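Local structure of probable M18-family aminopeptidase 1 (Thermotoga maritima, 2GLF) at residues V354-A359 and T365-A370; E33-K38 and E133-L138; K13-A18 and D435-Y440; G189-S194 and K202-K207. The protein probably acts as a zinc-dependent metallopeptidase of the M18 family, removing amino acids one at a time from the N-terminus of peptides. All coordinates share one frame; numbering follows the deposited sequence.

Contact 1: residues V354-A359 and T365-A370; sequences VKYTGA and TNDAHA
Lys355 reaches across to Asp367 and Ala368 with almost the whole length of its side chain. From CB the chain leaves with CG anti to the backbone N (chi1 -175°), 3.4 Å from Asp367 OD2, and CD runs on past the carbonyl of Ala368. CE comes to 3.1 Å from Ala368 O, and a bend at the last torsion (chi4 -63°) then swings NZ onto Asp367 OD2, 2.7 Å away, in a salt bridge met on the syn side of the carboxylate. A long, flexible lysine suits this place because its ammonium also pairs with Glu224 of the second subunit, while Asp367 OD1 forms a salt bridge with Lys362 of its own chain. Both segments belong to the loop between strand 351-354 and helix 370-382. The loop doubles back, so its two arms run nearly antiparallel, and it sits at a subunit interface with the Thr357 side chain about 10 Å from a bound manganese. Asp367 OD2 also lies in plane at the edge of the Tyr356 ring, 3.7 Å from CD2, with ring and carboxylate planes 78° apart. His117 of the second subunit meets that ring edge-to-face. Nearer the turn, Thr365 OG1 accepts a hydrogen bond from Thr357 N (3.0 Å), and Thr357 O is 2.8 Å from the same hydroxyl. Thr365 CG2 rests over Gly358, 3.5 Å from its N; a CB there would point at this methyl and probably crowd it, consistent with glycine. At the other end, Ala368 N gives Lys355 O a weak bond.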
loop_
_atom_site.group_PDB
_atom_site.type_symbol
_atom_site.label_atom_id
_atom_site.label_comp_id
_atom_site.label_asym_id
_atom_site.label_seq_id
_atom_site.Cartn_x
_atom_site.Cartn_y
_atom_site.Cartn_z
ATOM N N VAL A 354 -31.489 1.258 30.987
ATOM C CA VAL A 354 -30.225 0.708 30.505
ATOM C C VAL A 354 -29.606 -0.199 31.556
ATOM O O VAL A 354 -29.136 0.274 32.596
ATOM C CB VAL A 354 -29.209 1.829 30.200
ATOM C CG1 VAL A 354 -28.072 1.277 29.393
ATOM C CG2 VAL A 354 -29.888 2.979 29.471
ATOM N N LYS A 355 -29.593 -1.500 31.288
ATOM C CA LYS A 355 -29.028 -2.450 32.236
ATOM C C LYS A 355 -27.502 -2.383 32.307
ATOM O O LYS A 355 -26.917 -2.639 33.360
ATOM C CB LYS A 355 -29.475 -3.872 31.886
ATOM C CG LYS A 355 -29.037 -4.905 32.897
ATOM C CD LYS A 355 -29.844 -6.171 32.753
ATOM C CE LYS A 355 -29.341 -7.256 33.689
ATOM N NZ LYS A 355 -27.945 -7.654 33.362
ATOM N N TYR A 356 -26.864 -2.034 31.189
ATOM C CA TYR A 356 -25.403 -1.932 31.130
ATOM C C TYR A 356 -24.904 -1.095 29.951
ATOM O O TYR A 356 -25.576 -0.988 28.918
ATOM C CB TYR A 356 -24.771 -3.330 31.074
ATOM C CG TYR A 356 -25.257 -4.189 29.925
ATOM C CD1 TYR A 356 -24.933 -3.874 28.605
ATOM C CD2 TYR A 356 -26.072 -5.297 30.156
ATOM C CE1 TYR A 356 -25.412 -4.634 27.544
ATOM C CE2 TYR A 356 -26.556 -6.063 29.103
ATOM C CZ TYR A 356 -26.224 -5.726 27.799
ATOM O OH TYR A 356 -26.714 -6.468 26.751
ATOM N N THR A 357 -23.716 -0.514 30.119
ATOM C CA THR A 357 -23.086 0.322 29.100
ATOM C C THR A 357 -21.569 0.259 29.204
ATOM O O THR A 357 -20.956 1.107 29.855
ATOM C CB THR A 357 -23.479 1.804 29.256
ATOM O OG1 THR A 357 -23.199 2.232 30.594
ATOM C CG2 THR A 357 -24.946 2.009 28.957
ATOM N N GLY A 358 -20.957 -0.732 28.566
ATOM C CA GLY A 358 -19.509 -0.839 28.629
ATOM C C GLY A 358 -18.863 -0.781 27.260
ATOM O O GLY A 358 -19.258 0.017 26.411
ATOM N N ALA A 359 -17.860 -1.625 27.047
ATOM C CA ALA A 359 -17.165 -1.679 25.765
ATOM C C ALA A 359 -17.091 -3.128 25.288
ATOM O O ALA A 359 -18.090 -3.842 25.296
ATOM C CB ALA A 359 -15.768 -1.091 25.896
ATOM N N THR A 365 -18.178 -1.232 33.304
ATOM C CA THR A 365 -19.535 -0.716 33.408
ATOM C C THR A 365 -20.341 -1.429 34.476
ATOM O O THR A 365 -20.148 -2.620 34.739
ATOM C CB THR A 365 -20.308 -0.846 32.082
ATOM O OG1 THR A 365 -21.604 -0.252 32.229
ATOM C CG2 THR A 365 -20.487 -2.311 31.701
ATOM N N ASN A 366 -21.241 -0.685 35.102
ATOM C CA ASN A 366 -22.101 -1.269 36.110
ATOM C C ASN A 366 -23.119 -2.112 35.354
ATOM O O ASN A 366 -23.518 -1.759 34.251
ATOM C CB ASN A 366 -22.812 -0.177 36.904
ATOM C CG ASN A 366 -23.880 -0.733 37.811
ATOM O OD1 ASN A 366 -25.067 -0.456 37.633
ATOM N ND2 ASN A 366 -23.468 -1.539 38.787
ATOM N N ASP A 367 -23.532 -3.226 35.939
ATOM C CA ASP A 367 -24.499 -4.094 35.288
ATOM C C ASP A 367 -25.599 -4.505 36.265
ATOM O O ASP A 367 -25.501 -5.543 36.927
ATOM C CB ASP A 367 -23.787 -5.328 34.735
ATOM C CG ASP A 367 -24.694 -6.196 33.898
ATOM O OD1 ASP A 367 -24.197 -7.189 33.320
ATOM O OD2 ASP A 367 -25.901 -5.885 33.816
ATOM N N ALA A 368 -26.642 -3.679 36.347
ATOM C CA ALA A 368 -27.776 -3.916 37.236
ATOM C C ALA A 368 -28.150 -5.388 37.341
ATOM O O ALA A 368 -28.378 -6.055 36.333
ATOM C CB ALA A 368 -28.969 -3.124 36.762
ATOM N N HIS A 369 -28.211 -5.882 38.575
ATOM C CA HIS A 369 -28.558 -7.273 38.843
ATOM C C HIS A 369 -30.016 -7.504 38.469
ATOM O O HIS A 369 -30.837 -6.598 38.566
ATOM C CB HIS A 369 -28.366 -7.577 40.328
ATOM C CG HIS A 369 -26.989 -7.287 40.836
ATOM N ND1 HIS A 369 -25.868 -7.934 40.364
ATOM C CD2 HIS A 369 -26.556 -6.439 41.798
ATOM C CE1 HIS A 369 -24.803 -7.500 41.014
ATOM N NE2 HIS A 369 -25.192 -6.592 41.891
ATOM N N ALA A 370 -30.341 -8.718 38.048
ATOM C CA ALA A 370 -31.706 -9.032 37.670
ATOM C C ALA A 370 -32.691 -8.667 38.782
ATOM O O ALA A 370 -33.755 -8.096 38.517
ATOM C CB ALA A 370 -31.820 -10.503 37.337
#

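Contact 2: residues E33-K38 and E133-L138; sequences ERMTVK and EIHGVL
Selenomethionine Met35 and His135 meet because of two torsions: chi2 of Met35, extended at 166°, carries the selenium out to the strand, and chi1 of -76° sets the imidazole anti to its own carbonyl carbon, beside the backbone N. The selenium lies over one face of the ring, 4.1 Å from its centroid and 16° off the normal, a Met-aromatic contact in which a polarisable atom covers a flat group. The ring is also held by its nitrogens. His135 NE2 donates to Glu133 OE1 (3.1 Å), arriving from above the carboxylate plane, and ND1 is hydrogen-bonded to His149. An alanine in place of His135 would probably leave the selenium without a ring to lie on, and Glu133 and His149 without their imidazole partner. Arg34 makes the second contact. Its chain bends at chi3 to bring one guanidinium face over Val137 CG1, 3.6 Å from Arg34 CZ. A slim branched valine can press against that face while the terminal nitrogens form salt bridges, NH2 with Glu371 of the third subunit and NH1 with Glu224 of its own chain. Between His135 and Val137, Gly136 adopts backbone angles at which a CB would jam against the preceding carbonyl. Helix 33-45 thus lies against strand 132-139, which runs between strands 145-150 and 223-229 of the six-stranded antiparallel sheet.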
loop_
_atom_site.group_PDB
_atom_site.type_symbol
_atom_site.label_atom_id
_atom_site.label_comp_id
_atom_site.label_asym_id
_atom_site.label_seq_id
_atom_site.Cartn_x
_atom_site.Cartn_y
_atom_site.Cartn_z
ATOM N N GLU A 33 -21.831 24.272 34.356
ATOM C CA GLU A 33 -22.130 23.627 35.630
ATOM C C GLU A 33 -22.275 24.631 36.769
ATOM O O GLU A 33 -23.068 24.427 37.681
ATOM C CB GLU A 33 -21.070 22.566 35.979
ATOM C CG GLU A 33 -19.727 23.106 36.421
ATOM C CD GLU A 33 -18.938 23.722 35.287
ATOM O OE1 GLU A 33 -17.860 24.299 35.554
ATOM O OE2 GLU A 33 -19.390 23.623 34.125
ATOM N N ARG A 34 -21.519 25.721 36.714
ATOM C CA ARG A 34 -21.615 26.733 37.759
ATOM C C ARG A 34 -22.973 27.418 37.650
ATOM O O ARG A 34 -23.555 27.831 38.653
ATOM C CB ARG A 34 -20.496 27.769 37.619
ATOM C CG ARG A 34 -19.111 27.154 37.556
ATOM C CD ARG A 34 -18.043 28.198 37.273
ATOM N NE ARG A 34 -17.612 28.854 38.496
ATOM C CZ ARG A 34 -16.467 28.593 39.114
ATOM N NH1 ARG A 34 -15.633 27.692 38.616
ATOM N NH2 ARG A 34 -16.169 29.223 40.240
HETATM N N MSE A 35 -23.481 27.524 36.427
HETATM C CA MSE A 35 -24.769 28.158 36.188
HETATM C C MSE A 35 -25.922 27.252 36.588
HETATM O O MSE A 35 -26.915 27.711 37.158
HETATM C CB MSE A 35 -24.908 28.535 34.711
HETATM C CG MSE A 35 -24.698 30.009 34.419
HETATM SE SE MSE A 35 -24.467 30.378 32.529
HETATM C CE MSE A 35 -22.546 30.365 32.532
ATOM N N THR A 36 -25.802 25.965 36.283
ATOM C CA THR A 36 -26.865 25.025 36.621
ATOM C C THR A 36 -27.007 24.964 38.130
ATOM O O THR A 36 -28.117 24.997 38.649
ATOM C CB THR A 36 -26.574 23.617 36.079
ATOM O OG1 THR A 36 -26.125 23.719 34.721
ATOM C CG2 THR A 36 -27.841 22.763 36.117
ATOM N N VAL A 37 -25.884 24.888 38.838
ATOM C CA VAL A 37 -25.938 24.847 40.292
ATOM C C VAL A 37 -26.700 26.067 40.802
ATOM O O VAL A 37 -27.645 25.933 41.579
ATOM C CB VAL A 37 -24.523 24.813 40.921
ATOM C CG1 VAL A 37 -24.590 25.186 42.407
ATOM C CG2 VAL A 37 -23.930 23.412 40.772
ATOM N N LYS A 38 -26.302 27.251 40.345
ATOM C CA LYS A 38 -26.959 28.491 40.756
ATOM C C LYS A 38 -28.467 28.428 40.534
ATOM O O LYS A 38 -29.251 28.843 41.389
ATOM C CB LYS A 38 -26.399 29.685 39.979
ATOM C CG LYS A 38 -27.207 30.951 40.180
ATOM C CD LYS A 38 -26.866 32.023 39.164
ATOM C CE LYS A 38 -27.913 33.129 39.173
ATOM N NZ LYS A 38 -29.285 32.599 38.896
ATOM N N GLU A 133 -20.902 31.653 22.912
ATOM C CA GLU A 133 -21.088 32.504 24.086
ATOM C C GLU A 133 -19.951 32.222 25.075
ATOM O O GLU A 133 -19.531 31.075 25.236
ATOM C CB GLU A 133 -22.407 32.185 24.785
ATOM C CG GLU A 133 -23.656 32.550 24.028
ATOM C CD GLU A 133 -24.911 32.208 24.812
ATOM O OE1 GLU A 133 -25.003 32.614 25.990
ATOM O OE2 GLU A 133 -25.808 31.538 24.255
ATOM N N ILE A 134 -19.450 33.261 25.730
ATOM C CA ILE A 134 -18.397 33.085 26.732
ATOM C C ILE A 134 -19.070 33.081 28.106
ATOM O O ILE A 134 -19.964 33.876 28.357
ATOM C CB ILE A 134 -17.375 34.235 26.693
ATOM C CG1 ILE A 134 -16.408 34.042 25.538
ATOM C CG2 ILE A 134 -16.595 34.287 27.977
ATOM C CD1 ILE A 134 -15.428 35.191 25.408
ATOM N N HIS A 135 -18.643 32.185 28.988
ATOM C CA HIS A 135 -19.218 32.099 30.331
ATOM C C HIS A 135 -18.191 31.629 31.354
ATOM O O HIS A 135 -17.419 30.709 31.092
ATOM C CB HIS A 135 -20.398 31.128 30.345
ATOM C CG HIS A 135 -21.649 31.684 29.742
ATOM N ND1 HIS A 135 -22.315 32.764 30.277
ATOM C CD2 HIS A 135 -22.372 31.294 28.666
ATOM C CE1 HIS A 135 -23.394 33.017 29.559
ATOM N NE2 HIS A 135 -23.452 32.139 28.575
ATOM N N GLY A 136 -18.177 32.255 32.525
ATOM C CA GLY A 136 -17.225 31.833 33.530
ATOM C C GLY A 136 -16.968 32.831 34.638
ATOM O O GLY A 136 -17.850 33.599 35.019
ATOM N N VAL A 137 -15.744 32.814 35.155
ATOM C CA VAL A 137 -15.364 33.703 36.238
ATOM C C VAL A 137 -13.844 33.922 36.289
ATOM O O VAL A 137 -13.070 33.053 35.890
ATOM C CB VAL A 137 -15.867 33.132 37.583
ATOM C CG1 VAL A 137 -15.354 31.719 37.774
ATOM C CG2 VAL A 137 -15.416 34.020 38.722
ATOM N N LEU A 138 -13.431 35.093 36.766
ATOM C CA LEU A 138 -12.017 35.439 36.875
ATOM C C LEU A 138 -11.791 36.134 38.220
ATOM O O LEU A 138 -12.638 36.904 38.673
ATOM C CB LEU A 138 -11.603 36.405 35.755
ATOM C CG LEU A 138 -11.923 36.141 34.275
ATOM C CD1 LEU A 138 -11.573 37.389 33.470
ATOM C CD2 LEU A 138 -11.159 34.925 33.747
#

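Contact 3: residues K13-A18 and D435-Y440; sequences KEEIEA and DLFETY
Ile16 and Phe437 supply the apolar part of this contact between helix 13-29, near the N-terminus, and the C-terminal helix 433-449. Ile16 CG1 lies 4.2 Å from Phe437 CB and about as far from CD2, the two side chains crossing at about a right angle. Phe437 sends its ring out from its helix with CG anti to the backbone N (chi1 -172°), which carries CZ to 3.9 Å from Glu15 CB. A broad ring suits the spot, since it spans two successive residues of the facing helix, and Arg11 packs on it as well. Polar atoms come as close, but without a bond. Glu15 OE1 stands 3.8 Å from Phe437 CZ, its carboxylate steeply turned against the ring, and the backbone carbonyl O of Glu15 is 3.9 Å from CE1. Hydrogen bonds run to other parts of the chain, as where the Asp435 carboxylate accepts from the backbone N of Gly348 and Gly350. A charged tie between the two helices does exist beside the contact: Glu17 OE2 forms a salt bridge with Lys433, at the start of helix 433-449. Between the touching side chains themselves there is no hydrogen bond or salt bridge, so their hold probably comes from dispersion and from burying the apolar surface of Phe437, Ile16 and the inner methylene of Glu15, and is likely to be less directional than a polar contact.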
loop_
_atom_site.group_PDB
_atom_site.type_symbol
_atom_site.label_atom_id
_atom_site.label_comp_id
_atom_site.label_asym_id
_atom_site.label_seq_id
_atom_site.Cartn_x
_atom_site.Cartn_y
_atom_site.Cartn_z
ATOM N N LYS A 13 -51.282 16.041 25.940
ATOM C CA LYS A 13 -50.562 17.169 25.366
ATOM C C LYS A 13 -50.329 18.332 26.325
ATOM O O LYS A 13 -49.189 18.733 26.557
ATOM C CB LYS A 13 -51.306 17.676 24.127
ATOM C CG LYS A 13 -51.489 16.619 23.045
ATOM C CD LYS A 13 -52.097 17.176 21.751
ATOM C CE LYS A 13 -53.603 17.413 21.849
ATOM N NZ LYS A 13 -53.968 18.531 22.759
ATOM N N GLU A 14 -51.407 18.874 26.879
ATOM C CA GLU A 14 -51.307 20.004 27.795
ATOM C C GLU A 14 -50.257 19.851 28.900
ATOM O O GLU A 14 -49.526 20.798 29.199
ATOM C CB GLU A 14 -52.678 20.315 28.416
ATOM C CG GLU A 14 -53.644 19.141 28.484
ATOM C CD GLU A 14 -54.378 18.897 27.173
ATOM O OE1 GLU A 14 -55.125 17.898 27.080
ATOM O OE2 GLU A 14 -54.216 19.707 26.238
ATOM N N GLU A 15 -50.168 18.672 29.506
ATOM C CA GLU A 15 -49.187 18.478 30.566
ATOM C C GLU A 15 -47.757 18.411 30.023
ATOM O O GLU A 15 -46.825 18.890 30.662
ATOM C CB GLU A 15 -49.514 17.221 31.385
ATOM C CG GLU A 15 -50.794 17.347 32.204
ATOM C CD GLU A 15 -51.023 16.178 33.146
ATOM O OE1 GLU A 15 -50.201 15.976 34.063
ATOM O OE2 GLU A 15 -52.029 15.458 32.975
ATOM N N ILE A 16 -47.591 17.826 28.841
ATOM C CA ILE A 16 -46.277 17.704 28.213
ATOM C C ILE A 16 -45.782 19.080 27.780
ATOM O O ILE A 16 -44.667 19.476 28.107
ATOM C CB ILE A 16 -46.345 16.760 26.983
ATOM C CG1 ILE A 16 -46.550 15.312 27.453
ATOM C CG2 ILE A 16 -45.089 16.896 26.139
ATOM C CD1 ILE A 16 -46.953 14.362 26.361
ATOM N N GLU A 17 -46.619 19.810 27.048
ATOM C CA GLU A 17 -46.268 21.151 26.590
ATOM C C GLU A 17 -45.854 22.044 27.750
ATOM O O GLU A 17 -44.806 22.696 27.710
ATOM C CB GLU A 17 -47.448 21.791 25.862
ATOM C CG GLU A 17 -47.466 21.507 24.388
ATOM C CD GLU A 17 -46.176 21.935 23.730
ATOM O OE1 GLU A 17 -45.810 23.122 23.870
ATOM O OE2 GLU A 17 -45.530 21.085 23.080
ATOM N N ALA A 18 -46.690 22.075 28.784
ATOM C CA ALA A 18 -46.418 22.891 29.958
ATOM C C ALA A 18 -45.062 22.527 30.546
ATOM O O ALA A 18 -44.226 23.396 30.770
ATOM C CB ALA A 18 -47.508 22.686 30.997
ATOM N N ASP A 435 -40.846 12.116 26.143
ATOM C CA ASP A 435 -39.904 11.388 26.983
ATOM C C ASP A 435 -39.463 12.251 28.157
ATOM O O ASP A 435 -39.345 11.772 29.290
ATOM C CB ASP A 435 -38.683 10.930 26.174
ATOM C CG ASP A 435 -39.024 9.846 25.153
ATOM O OD1 ASP A 435 -39.945 9.041 25.403
ATOM O OD2 ASP A 435 -38.355 9.787 24.102
ATOM N N LEU A 436 -39.226 13.529 27.888
ATOM C CA LEU A 436 -38.814 14.460 28.928
ATOM C C LEU A 436 -39.771 14.315 30.117
ATOM O O LEU A 436 -39.348 14.109 31.259
ATOM C CB LEU A 436 -38.865 15.886 28.377
ATOM C CG LEU A 436 -38.293 17.090 29.132
ATOM C CD1 LEU A 436 -39.403 18.099 29.347
ATOM C CD2 LEU A 436 -37.663 16.678 30.451
ATOM N N PHE A 437 -41.065 14.400 29.821
ATOM C CA PHE A 437 -42.119 14.295 30.822
ATOM C C PHE A 437 -42.159 12.927 31.478
ATOM O O PHE A 437 -42.172 12.814 32.704
ATOM C CB PHE A 437 -43.473 14.567 30.170
ATOM C CG PHE A 437 -44.619 14.665 31.146
ATOM C CD1 PHE A 437 -44.721 15.749 32.018
ATOM C CD2 PHE A 437 -45.604 13.681 31.183
ATOM C CE1 PHE A 437 -45.783 15.855 32.909
ATOM C CE2 PHE A 437 -46.669 13.776 32.072
ATOM C CZ PHE A 437 -46.758 14.869 32.938
ATOM N N GLU A 438 -42.181 11.885 30.661
ATOM C CA GLU A 438 -42.259 10.544 31.203
ATOM C C GLU A 438 -41.087 10.198 32.109
ATOM O O GLU A 438 -41.218 9.373 33.016
ATOM C CB GLU A 438 -42.371 9.523 30.079
ATOM C CG GLU A 438 -42.869 8.174 30.566
ATOM C CD GLU A 438 -44.261 8.247 31.168
ATOM O OE1 GLU A 438 -44.742 7.222 31.689
ATOM O OE2 GLU A 438 -44.878 9.327 31.113
ATOM N N THR A 439 -39.937 10.817 31.859
ATOM C CA THR A 439 -38.765 10.564 32.688
ATOM C C THR A 439 -39.096 11.093 34.071
ATOM O O THR A 439 -38.895 10.409 35.079
ATOM C CB THR A 439 -37.530 11.284 32.139
ATOM O OG1 THR A 439 -37.123 10.652 30.919
ATOM C CG2 THR A 439 -36.387 11.234 33.147
ATOM N N TYR A 440 -39.621 12.315 34.097
ATOM C CA TYR A 440 -40.041 12.976 35.332
ATOM C C TYR A 440 -41.026 12.095 36.102
ATOM O O TYR A 440 -40.997 12.032 37.324
ATOM C CB TYR A 440 -40.718 14.305 34.992
ATOM C CG TYR A 440 -41.646 14.810 36.068
ATOM C CD1 TYR A 440 -41.148 15.295 37.279
ATOM C CD2 TYR A 440 -43.024 14.791 35.879
ATOM C CE1 TYR A 440 -42.005 15.750 38.277
ATOM C CE2 TYR A 440 -43.889 15.243 36.865
ATOM C CZ TYR A 440 -43.376 15.718 38.061
ATOM O OH TYR A 440 -44.240 16.145 39.043
#

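Contact 4: residues G189-S194 and K202-K207; sequences GTIPLS and KTNVLK
The connection from strand 185-189, outermost of its sheet within the chain, to helix 200-213 folds back along the helix it leads into, and Ile191, Leu193 and Asn204 carry the contact. Asn204 sits between the two hydrophobic residues. Its CG is anti to the backbone N (chi1 -169°), which points the amide at the loop, where ND2 lies 3.3 Å from Ile191 CD1 and OD1 is 4.0 Å from Leu193 CG. ND2 and Ile191 O are near each other, but the angle is too poor for a direct bond. Instead a water joins them, accepting from ND2 at 2.6 Å and donating to Ile191 O at 2.7 Å. A leucine in place of Asn204 would probably strand this water and deprive the Ile191 carbonyl of its link to the helix. Leu193 reaches further along, its CD1 3.5 Å from Thr203 CG2 and 4.3 Å from Lys207 CD, so threonine and lysine serve here through their carbon parts; Thr203 OG1 is hydrogen-bonded to Glu199 O. At the other end Gly189 N lies 4.1 Å from Val205 CG2, and a CB on Gly189 would probably crowd that methyl. Outside the pair, Asp239 of the fourth subunit accepts from the backbone N of Thr190 and Ile191. Helix 200-213 packs on this loop and also on strand 97-108, where Val205 and Leu206 touch Leu105, while Gly189 pairs with Ala112 of strand 111-119.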
loop_
_atom_site.group_PDB
_atom_site.type_symbol
_atom_site.label_atom_id
_atom_site.label_comp_id
_atom_site.label_asym_id
_atom_site.label_seq_id
_atom_site.Cartn_x
_atom_site.Cartn_y
_atom_site.Cartn_z
ATOM N N GLY A 189 -10.839 40.017 18.526
ATOM C CA GLY A 189 -11.021 41.323 17.929
ATOM C C GLY A 189 -10.173 41.515 16.694
ATOM O O GLY A 189 -9.331 40.677 16.378
ATOM N N THR A 190 -10.396 42.627 15.996
ATOM C CA THR A 190 -9.646 42.925 14.783
ATOM C C THR A 190 -9.242 44.389 14.667
ATOM O O THR A 190 -8.404 44.729 13.836
ATOM C CB THR A 190 -10.443 42.565 13.523
ATOM O OG1 THR A 190 -11.627 43.367 13.466
ATOM C CG2 THR A 190 -10.824 41.094 13.530
ATOM N N ILE A 191 -9.835 45.264 15.476
ATOM C CA ILE A 191 -9.472 46.677 15.403
ATOM C C ILE A 191 -8.236 46.959 16.260
ATOM O O ILE A 191 -8.177 46.577 17.424
ATOM C CB ILE A 191 -10.682 47.611 15.799
ATOM C CG1 ILE A 191 -10.188 49.025 16.120
ATOM C CG2 ILE A 191 -11.467 47.025 16.940
ATOM C CD1 ILE A 191 -9.588 49.194 17.506
ATOM N N PRO A 192 -7.219 47.619 15.674
ATOM C CA PRO A 192 -5.953 47.979 16.327
ATOM C C PRO A 192 -6.003 49.271 17.137
ATOM O O PRO A 192 -6.748 50.201 16.815
ATOM C CB PRO A 192 -4.994 48.091 15.156
ATOM C CG PRO A 192 -5.866 48.713 14.113
ATOM C CD PRO A 192 -7.162 47.936 14.234
ATOM N N LEU A 193 -5.192 49.321 18.189
ATOM C CA LEU A 193 -5.126 50.488 19.059
ATOM C C LEU A 193 -4.176 51.510 18.460
ATOM O O LEU A 193 -2.961 51.332 18.516
ATOM C CB LEU A 193 -4.604 50.088 20.438
ATOM C CG LEU A 193 -5.165 50.812 21.667
ATOM C CD1 LEU A 193 -4.164 50.698 22.806
ATOM C CD2 LEU A 193 -5.431 52.270 21.357
ATOM N N SER A 194 -4.716 52.575 17.884
ATOM C CA SER A 194 -3.863 53.602 17.306
ATOM C C SER A 194 -2.795 53.950 18.338
ATOM O O SER A 194 -3.104 54.187 19.507
ATOM C CB SER A 194 -4.677 54.851 16.965
ATOM O OG SER A 194 -3.857 55.830 16.349
ATOM N N LYS A 202 -4.364 42.961 20.122
ATOM C CA LYS A 202 -4.484 42.274 21.404
ATOM C C LYS A 202 -4.668 43.359 22.456
ATOM O O LYS A 202 -5.634 43.340 23.232
ATOM C CB LYS A 202 -3.222 41.461 21.707
ATOM C CG LYS A 202 -3.309 40.665 22.994
ATOM C CD LYS A 202 -1.998 39.992 23.316
ATOM C CE LYS A 202 -2.077 39.250 24.639
ATOM N NZ LYS A 202 -0.873 38.408 24.922
ATOM N N THR A 203 -3.735 44.309 22.448
ATOM C CA THR A 203 -3.737 45.444 23.365
ATOM C C THR A 203 -5.112 46.107 23.416
ATOM O O THR A 203 -5.603 46.463 24.491
ATOM C CB THR A 203 -2.693 46.502 22.931
ATOM O OG1 THR A 203 -1.384 45.922 22.968
ATOM C CG2 THR A 203 -2.735 47.714 23.852
ATOM N N ASN A 204 -5.728 46.275 22.251
ATOM C CA ASN A 204 -7.040 46.896 22.195
ATOM C C ASN A 204 -8.035 46.043 22.974
ATOM O O ASN A 204 -8.788 46.554 23.805
ATOM C CB ASN A 204 -7.509 47.044 20.754
ATOM C CG ASN A 204 -8.741 47.908 20.645
ATOM O OD1 ASN A 204 -8.704 49.095 20.964
ATOM N ND2 ASN A 204 -9.849 47.318 20.210
ATOM N N VAL A 205 -8.039 44.741 22.700
ATOM C CA VAL A 205 -8.931 43.827 23.398
ATOM C C VAL A 205 -8.676 43.929 24.903
ATOM O O VAL A 205 -9.615 44.038 25.696
ATOM C CB VAL A 205 -8.698 42.382 22.939
ATOM C CG1 VAL A 205 -9.385 41.398 23.882
ATOM C CG2 VAL A 205 -9.221 42.222 21.540
ATOM N N LEU A 206 -7.401 43.904 25.288
ATOM C CA LEU A 206 -7.032 43.997 26.698
ATOM C C LEU A 206 -7.546 45.273 27.336
ATOM O O LEU A 206 -7.921 45.279 28.507
ATOM C CB LEU A 206 -5.518 43.928 26.863
ATOM C CG LEU A 206 -4.927 42.523 26.878
ATOM C CD1 LEU A 206 -3.425 42.619 27.001
ATOM C CD2 LEU A 206 -5.514 41.724 28.037
ATOM N N LYS A 207 -7.553 46.353 26.560
ATOM C CA LYS A 207 -8.029 47.641 27.038
ATOM C C LYS A 207 -9.538 47.581 27.236
ATOM O O LYS A 207 -10.063 48.037 28.253
ATOM C CB LYS A 207 -7.660 48.729 26.037
ATOM C CG LYS A 207 -8.162 50.110 26.390
ATOM C CD LYS A 207 -7.225 51.162 25.825
ATOM C CE LYS A 207 -7.940 52.469 25.611
ATOM N NZ LYS A 207 -9.004 52.294 24.593
HETATM O O HOH W 1 -9.568 44.987 19.122
#

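Contact 3 spans almost the whole chain, bringing the first long helix, 13-29, against the last, 433-449; the other three close between them in the order 2, 4, 1. Contacts 2 and 4 share the six-stranded antiparallel sheet, one on strand 132-139 and the other beyond strand 185-189, outermost within the chain, with centres 26 Å apart. Contact 1 follows strand 351-354 of the nine-stranded mixed sheet and lies 53 Å from contact 4, between centres, across the middle of the chain. Contacts 1 and 3 come to about 11 Å between nearest atoms. Contacts 1, 2 and 4 also meet other subunits, so they probably help shape surfaces used in the twelve-chain assembly.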